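Local structure of resiniferatoxin-binding, phosphotriesterase-related protein (Rhodobacter sphaeroides 2.4.1, 3K2G) at residues 35-40 with 119-124; 213-218 with 242-247. The protein is a binuclear zinc TIM-barrel protein of the phosphotriesterase family, probably a metal-dependent hydrolase acting on phosphoric esters. One frame throughout, in Å; residues are numbered along the deposited sequence.

Overall arrangement
The two contacts illustrate how a TIM barrel combines a buried metal centre with a shell of helices. Their centres lie 31 Å apart on opposite sides of the chain's centre, and their nearest atoms are about 13 Å apart, so they do not touch. Contact 1 (35-40 with 119-124) is buried, and its segment 35-40 also carries the zinc ligand His-36 and Asp-40, which lines the pocket of a bound (2S,3S)-1,4-dimercaptobutane-2,3-diol. Contact 2 (213-218 with 242-247) is more peripheral. It joins the segments leading into two successive helices, and the side chain of Ser-242 is about 8 Å from that of His-238, a ligand of the other zinc ion.

Contact 1 (35-40 with 119-124); sequences EHLQND and RRISAE. With ZN (zinc ion), chain I.
Apolar contact joins the segments where Leu-37 meets Ile-121, whose CD1 lies 3.7 Å from Leu-37 CB. Branch ends extend the touch, with Leu-37 CD1 4.2 Å from Ile-121 CG2, and the two side chains run aslant to one another. In Ile-121, CG1 is anti to the carbonyl carbon (chi1 -62°) and CD1 continues the extended chain, carrying that methyl to the base of Leu-37. The aliphatic part of Gln-38 adds a looser touch, CG to Ile-121 CD1 at 4.4 Å. Leu-118, on the same helix, also packs on Leu-37, and Leu-85 of helix 85-97 lies against both Gln-38 and Ile-121.

Metal coordination belongs to the residue just before Leu-37. His-36 NE2 binds zinc at 2.2 Å, and a water sits 2.0 Å from the metal; His-34, Glu-177 and Asp-304 complete this site. At the other ring nitrogen, ND1 is hydrogen-bonded to Thr-107 OG1; together with the zinc bond, this second-shell partner limits the rotation of the imidazole.

A salt bridge on helix 115-125 links Arg-120 NE to Glu-124 OE2 (2.8 Å), met on the syn side of the carboxylate but 27° out of its plane; Arg-120 NH2 also bridges to Asp-86.

No hydrogen bond crosses between the segments. Their cohesion is therefore apolar, while each directs polar groups to other partners, among them the zinc ion for 35-40.

Contact 2 (213-218 with 242-247); sequences WFRLAH and SHMDPV
Arg-215 has the most surface buried here, and its guanidinium is the hub on which Ser-242 and Asp-245 converge. Its NE donates to Asp-245 OD2 at 2.9 Å, a salt bridge with an N-H...O angle of 145°. The carboxylate uses the anti lone pair of OD2 and is turned 57° from the guanidinium plane; the salt bridge is a single bond through OD2, not a paired, side-on one. The other oxygen, OD1, accepts from Tyr-248 N: Asp-245 is the N-cap of helix 246-255.

Ser-242 comes over one guanidinium face, its CB 3.6 Å from Arg-215 NH1, while its OG is hydrogen-bonded to Met-239 O and Gln-249 NE2. The selenomethionine at Met-244 reaches the edge instead, CE lying 3.3 Å from Arg-215 NH2. A bend at chi2 (-78°) folds the arginine back on its own chain, where NH1 bonds Phe-214 O at 2.9 Å from above the carbonyl plane. Two hydrogen bonds thus limit rotation of the group.

Arg-215 lies just ahead of helix 217-226, which follows strand 206-208, and Asp-245 precedes helix 246-255, which follows strand 234-236. Consecutive beta-alpha units of the barrel are thereby joined, with Tyr-248 in cation-pi contact with Arg-215 and His-293 of a second subunit packing on Asp-245.

Contact 1 (35-40 with 119-124)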
loop_
_atom_site.group_PDB
_atom_site.type_symbol
_atom_site.label_atom_id
_atom_site.label_comp_id
_atom_site.label_asym_id
_atom_site.label_seq_id
_atom_site.Cartn_x
_atom_site.Cartn_y
_atom_site.Cartn_z
ATOM N N GLU B 35 9.994 29.285 -12.742
ATOM C CA GLU B 35 9.080 30.354 -12.345
ATOM C C GLU B 35 8.796 31.267 -13.529
ATOM O O GLU B 35 9.647 31.448 -14.401
ATOM C CB GLU B 35 9.698 31.212 -11.239
ATOM C CG GLU B 35 10.191 30.465 -10.018
ATOM C CD GLU B 35 9.072 29.789 -9.241
ATOM O OE1 GLU B 35 7.929 30.292 -9.272
ATOM O OE2 GLU B 35 9.345 28.758 -8.586
ATOM N N HIS B 36 7.595 31.839 -13.565
ATOM C CA HIS B 36 7.256 32.772 -14.626
ATOM C C HIS B 36 7.184 34.127 -13.946
ATOM O O HIS B 36 6.471 34.287 -12.952
ATOM C CB HIS B 36 5.914 32.408 -15.252
ATOM C CG HIS B 36 5.915 31.072 -15.918
ATOM N ND1 HIS B 36 6.431 30.871 -17.179
ATOM C CD2 HIS B 36 5.522 29.856 -15.471
ATOM C CE1 HIS B 36 6.359 29.588 -17.480
ATOM N NE2 HIS B 36 5.813 28.951 -16.461
ATOM N N LEU B 37 7.939 35.093 -14.467
ATOM C CA LEU B 37 7.965 36.428 -13.886
ATOM C C LEU B 37 6.950 37.342 -14.555
ATOM O O LEU B 37 6.448 38.283 -13.944
ATOM C CB LEU B 37 9.375 37.004 -13.996
ATOM C CG LEU B 37 10.391 36.072 -13.326
ATOM C CD1 LEU B 37 11.775 36.692 -13.359
ATOM C CD2 LEU B 37 9.960 35.802 -11.893
ATOM N N GLN B 38 6.662 37.035 -15.813
ATOM C CA GLN B 38 5.698 37.756 -16.638
ATOM C C GLN B 38 5.226 36.732 -17.666
ATOM O O GLN B 38 6.029 35.946 -18.156
ATOM C CB GLN B 38 6.374 38.916 -17.380
ATOM C CG GLN B 38 6.829 40.089 -16.525
ATOM C CD GLN B 38 5.667 40.886 -15.966
ATOM O OE1 GLN B 38 5.129 40.564 -14.905
ATOM N NE2 GLN B 38 5.260 41.921 -16.689
ATOM N N ASN B 39 3.941 36.721 -17.996
ATOM C CA ASN B 39 3.455 35.775 -18.995
ATOM C C ASN B 39 2.043 36.111 -19.442
ATOM O O ASN B 39 1.436 37.064 -18.958
ATOM C CB ASN B 39 3.492 34.339 -18.452
ATOM C CG ASN B 39 2.423 34.080 -17.404
ATOM O OD1 ASN B 39 1.695 34.990 -17.002
ATOM N ND2 ASN B 39 2.330 32.834 -16.950
ATOM N N ASP B 40 1.525 35.310 -20.366
ATOM C CA ASP B 40 0.180 35.503 -20.892
ATOM C C ASP B 40 -0.496 34.147 -21.110
ATOM O O ASP B 40 -0.110 33.387 -21.997
ATOM C CB ASP B 40 0.253 36.292 -22.204
ATOM C CG ASP B 40 -1.101 36.456 -22.863
ATOM O OD1 ASP B 40 -2.064 36.831 -22.160
ATOM O OD2 ASP B 40 -1.196 36.215 -24.087
ATOM N N ARG B 119 15.310 41.670 -17.817
ATOM C CA ARG B 119 16.483 42.460 -17.461
ATOM C C ARG B 119 16.156 43.541 -16.433
ATOM O O ARG B 119 16.951 43.817 -15.530
ATOM C CB ARG B 119 17.102 43.078 -18.719
ATOM C CG ARG B 119 17.976 42.097 -19.495
ATOM C CD ARG B 119 18.477 42.672 -20.810
ATOM N NE ARG B 119 19.568 41.866 -21.358
ATOM C CZ ARG B 119 20.169 42.097 -22.522
ATOM N NH1 ARG B 119 19.786 43.115 -23.282
ATOM N NH2 ARG B 119 21.166 41.316 -22.921
ATOM N N ARG B 120 14.986 44.155 -16.559
ATOM C CA ARG B 120 14.606 45.182 -15.600
ATOM C C ARG B 120 14.408 44.512 -14.243
ATOM O O ARG B 120 14.798 45.053 -13.207
ATOM C CB ARG B 120 13.316 45.883 -16.033
ATOM C CG ARG B 120 12.805 46.885 -15.009
ATOM C CD ARG B 120 11.494 47.519 -15.434
ATOM N NE ARG B 120 10.823 48.141 -14.294
ATOM C CZ ARG B 120 9.585 48.627 -14.321
ATOM N NH1 ARG B 120 8.867 48.575 -15.436
ATOM N NH2 ARG B 120 9.060 49.154 -13.224
ATOM N N ILE B 121 13.816 43.322 -14.255
ATOM C CA ILE B 121 13.584 42.594 -13.014
ATOM C C ILE B 121 14.907 42.206 -12.357
ATOM O O ILE B 121 15.096 42.409 -11.158
ATOM C CB ILE B 121 12.740 41.326 -13.264
ATOM C CG1 ILE B 121 11.370 41.730 -13.820
ATOM C CG2 ILE B 121 12.592 40.538 -11.974
ATOM C CD1 ILE B 121 10.477 40.568 -14.180
ATOM N N SER B 122 15.829 41.659 -13.145
ATOM C CA SER B 122 17.124 41.264 -12.606
ATOM C C SER B 122 17.877 42.498 -12.120
ATOM O O SER B 122 18.535 42.466 -11.083
ATOM C CB SER B 122 17.958 40.539 -13.668
ATOM O OG SER B 122 18.329 41.414 -14.717
ATOM N N ALA B 123 17.767 43.590 -12.870
ATOM C CA ALA B 123 18.449 44.823 -12.498
ATOM C C ALA B 123 17.946 45.397 -11.174
ATOM O O ALA B 123 18.741 45.750 -10.306
ATOM C CB ALA B 123 18.302 45.860 -13.608
ATOM N N GLU B 124 16.629 45.474 -11.011
ATOM C CA GLU B 124 16.053 46.034 -9.790
ATOM C C GLU B 124 16.000 45.113 -8.575
ATOM O O GLU B 124 15.901 45.592 -7.446
ATOM C CB GLU B 124 14.649 46.570 -10.070
ATOM C CG GLU B 124 14.620 47.756 -11.018
ATOM C CD GLU B 124 13.222 48.293 -11.224
ATOM O OE1 GLU B 124 12.503 48.459 -10.219
ATOM O OE2 GLU B 124 12.843 48.557 -12.386
HETATM ZN ZN ZN I . 5.588 26.814 -16.164
HETATM O O HOH W 1 4.089 25.618 -16.582
#

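Contact 2 (213-218 with 242-247)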
loop_
_atom_site.group_PDB
_atom_site.type_symbol
_atom_site.label_atom_id
_atom_site.label_comp_id
_atom_site.label_asym_id
_atom_site.label_seq_id
_atom_site.Cartn_x
_atom_site.Cartn_y
_atom_site.Cartn_z
ATOM N N TRP B 213 -0.651 14.930 -14.965
ATOM C CA TRP B 213 -1.638 13.956 -14.475
ATOM C C TRP B 213 -1.688 12.790 -15.440
ATOM O O TRP B 213 -2.545 11.945 -15.315
ATOM C CB TRP B 213 -3.026 14.608 -14.313
ATOM C CG TRP B 213 -3.130 15.457 -13.103
ATOM C CD1 TRP B 213 -3.562 15.074 -11.868
ATOM C CD2 TRP B 213 -2.782 16.836 -13.002
ATOM N NE1 TRP B 213 -3.506 16.134 -10.997
ATOM C CE2 TRP B 213 -3.028 17.231 -11.668
ATOM C CE3 TRP B 213 -2.282 17.781 -13.912
ATOM C CZ2 TRP B 213 -2.791 18.533 -11.219
ATOM C CZ3 TRP B 213 -2.046 19.077 -13.467
ATOM C CH2 TRP B 213 -2.301 19.440 -12.131
ATOM N N PHE B 214 -0.777 12.751 -16.411
ATOM C CA PHE B 214 -0.725 11.616 -17.335
ATOM C C PHE B 214 0.641 10.956 -17.136
ATOM O O PHE B 214 1.362 11.338 -16.217
ATOM C CB PHE B 214 -0.922 12.064 -18.790
ATOM C CG PHE B 214 -2.343 12.432 -19.119
ATOM C CD1 PHE B 214 -3.212 11.497 -19.682
ATOM C CD2 PHE B 214 -2.829 13.701 -18.817
ATOM C CE1 PHE B 214 -4.547 11.822 -19.937
ATOM C CE2 PHE B 214 -4.166 14.038 -19.065
ATOM C CZ PHE B 214 -5.024 13.095 -19.626
ATOM N N ARG B 215 0.998 9.977 -17.969
ATOM C CA ARG B 215 2.288 9.292 -17.830
ATOM C C ARG B 215 3.023 9.191 -19.168
ATOM O O ARG B 215 3.335 8.092 -19.625
ATOM C CB ARG B 215 2.066 7.885 -17.269
ATOM C CG ARG B 215 1.282 7.841 -15.958
ATOM C CD ARG B 215 2.141 8.211 -14.757
ATOM N NE ARG B 215 1.384 8.143 -13.510
ATOM C CZ ARG B 215 0.662 9.141 -13.013
ATOM N NH1 ARG B 215 0.596 10.300 -13.650
ATOM N NH2 ARG B 215 -0.009 8.971 -11.885
ATOM N N LEU B 216 3.309 10.335 -19.784
ATOM C CA LEU B 216 3.989 10.371 -21.082
ATOM C C LEU B 216 5.498 10.616 -21.003
ATOM O O LEU B 216 6.170 10.702 -22.032
ATOM C CB LEU B 216 3.361 11.461 -21.966
ATOM C CG LEU B 216 1.881 11.325 -22.344
ATOM C CD1 LEU B 216 1.427 12.559 -23.118
ATOM C CD2 LEU B 216 1.680 10.075 -23.181
ATOM N N ALA B 217 6.027 10.725 -19.789
ATOM C CA ALA B 217 7.451 11.001 -19.587
ATOM C C ALA B 217 8.431 10.055 -20.285
ATOM O O ALA B 217 9.413 10.510 -20.876
ATOM C CB ALA B 217 7.761 11.060 -18.096
ATOM N N HIS B 218 8.186 8.748 -20.219
ATOM C CA HIS B 218 9.096 7.811 -20.867
ATOM C C HIS B 218 9.072 7.971 -22.387
ATOM O O HIS B 218 10.098 7.813 -23.044
ATOM C CB HIS B 218 8.776 6.369 -20.459
ATOM C CG HIS B 218 9.382 5.965 -19.148
ATOM N ND1 HIS B 218 10.742 5.833 -18.964
ATOM C CD2 HIS B 218 8.816 5.694 -17.947
ATOM C CE1 HIS B 218 10.987 5.500 -17.710
ATOM N NE2 HIS B 218 9.834 5.410 -17.071
ATOM N N SER B 242 2.276 12.964 -10.159
ATOM C CA SER B 242 2.551 11.534 -10.245
ATOM C C SER B 242 3.282 11.011 -9.014
ATOM O O SER B 242 3.922 9.959 -9.054
ATOM C CB SER B 242 3.348 11.212 -11.523
ATOM O OG SER B 242 4.567 11.935 -11.596
ATOM N N HIS B 243 3.161 11.748 -7.912
ATOM C CA HIS B 243 3.792 11.382 -6.647
ATOM C C HIS B 243 3.400 9.986 -6.161
ATOM O O HIS B 243 4.155 9.349 -5.431
ATOM C CB HIS B 243 3.408 12.389 -5.564
ATOM C CG HIS B 243 1.972 12.302 -5.146
ATOM N ND1 HIS B 243 1.528 11.421 -4.182
ATOM C CD2 HIS B 243 0.875 12.970 -5.579
ATOM C CE1 HIS B 243 0.221 11.553 -4.036
ATOM N NE2 HIS B 243 -0.200 12.486 -4.873
HETATM N N MSE B 244 2.215 9.529 -6.556
HETATM C CA MSE B 244 1.709 8.218 -6.140
HETATM C C MSE B 244 2.120 7.078 -7.061
HETATM O O MSE B 244 1.607 5.965 -6.948
HETATM C CB MSE B 244 0.176 8.233 -6.028
HETATM C CG MSE B 244 -0.525 9.462 -6.594
HETATM SE SE MSE B 244 -0.347 9.744 -8.528
HETATM C CE MSE B 244 -1.835 8.604 -9.165
ATOM N N ASP B 245 3.047 7.359 -7.967
ATOM C CA ASP B 245 3.525 6.359 -8.908
ATOM C C ASP B 245 5.054 6.320 -8.786
ATOM O O ASP B 245 5.766 6.744 -9.693
ATOM C CB ASP B 245 3.103 6.760 -10.332
ATOM C CG ASP B 245 3.223 5.620 -11.325
ATOM O OD1 ASP B 245 3.963 4.657 -11.036
ATOM O OD2 ASP B 245 2.589 5.694 -12.401
ATOM N N PRO B 246 5.576 5.808 -7.655
ATOM C CA PRO B 246 7.025 5.730 -7.426
ATOM C C PRO B 246 7.847 4.982 -8.479
ATOM O O PRO B 246 8.996 5.345 -8.745
ATOM C CB PRO B 246 7.126 5.099 -6.036
ATOM C CG PRO B 246 5.874 4.281 -5.937
ATOM C CD PRO B 246 4.839 5.202 -6.533
ATOM N N VAL B 247 7.276 3.936 -9.066
ATOM C CA VAL B 247 7.994 3.189 -10.090
ATOM C C VAL B 247 8.227 4.112 -11.288
ATOM O O VAL B 247 9.341 4.231 -11.795
ATOM C CB VAL B 247 7.200 1.932 -10.521
ATOM C CG1 VAL B 247 7.842 1.293 -11.755
ATOM C CG2 VAL B 247 7.164 0.935 -9.367
#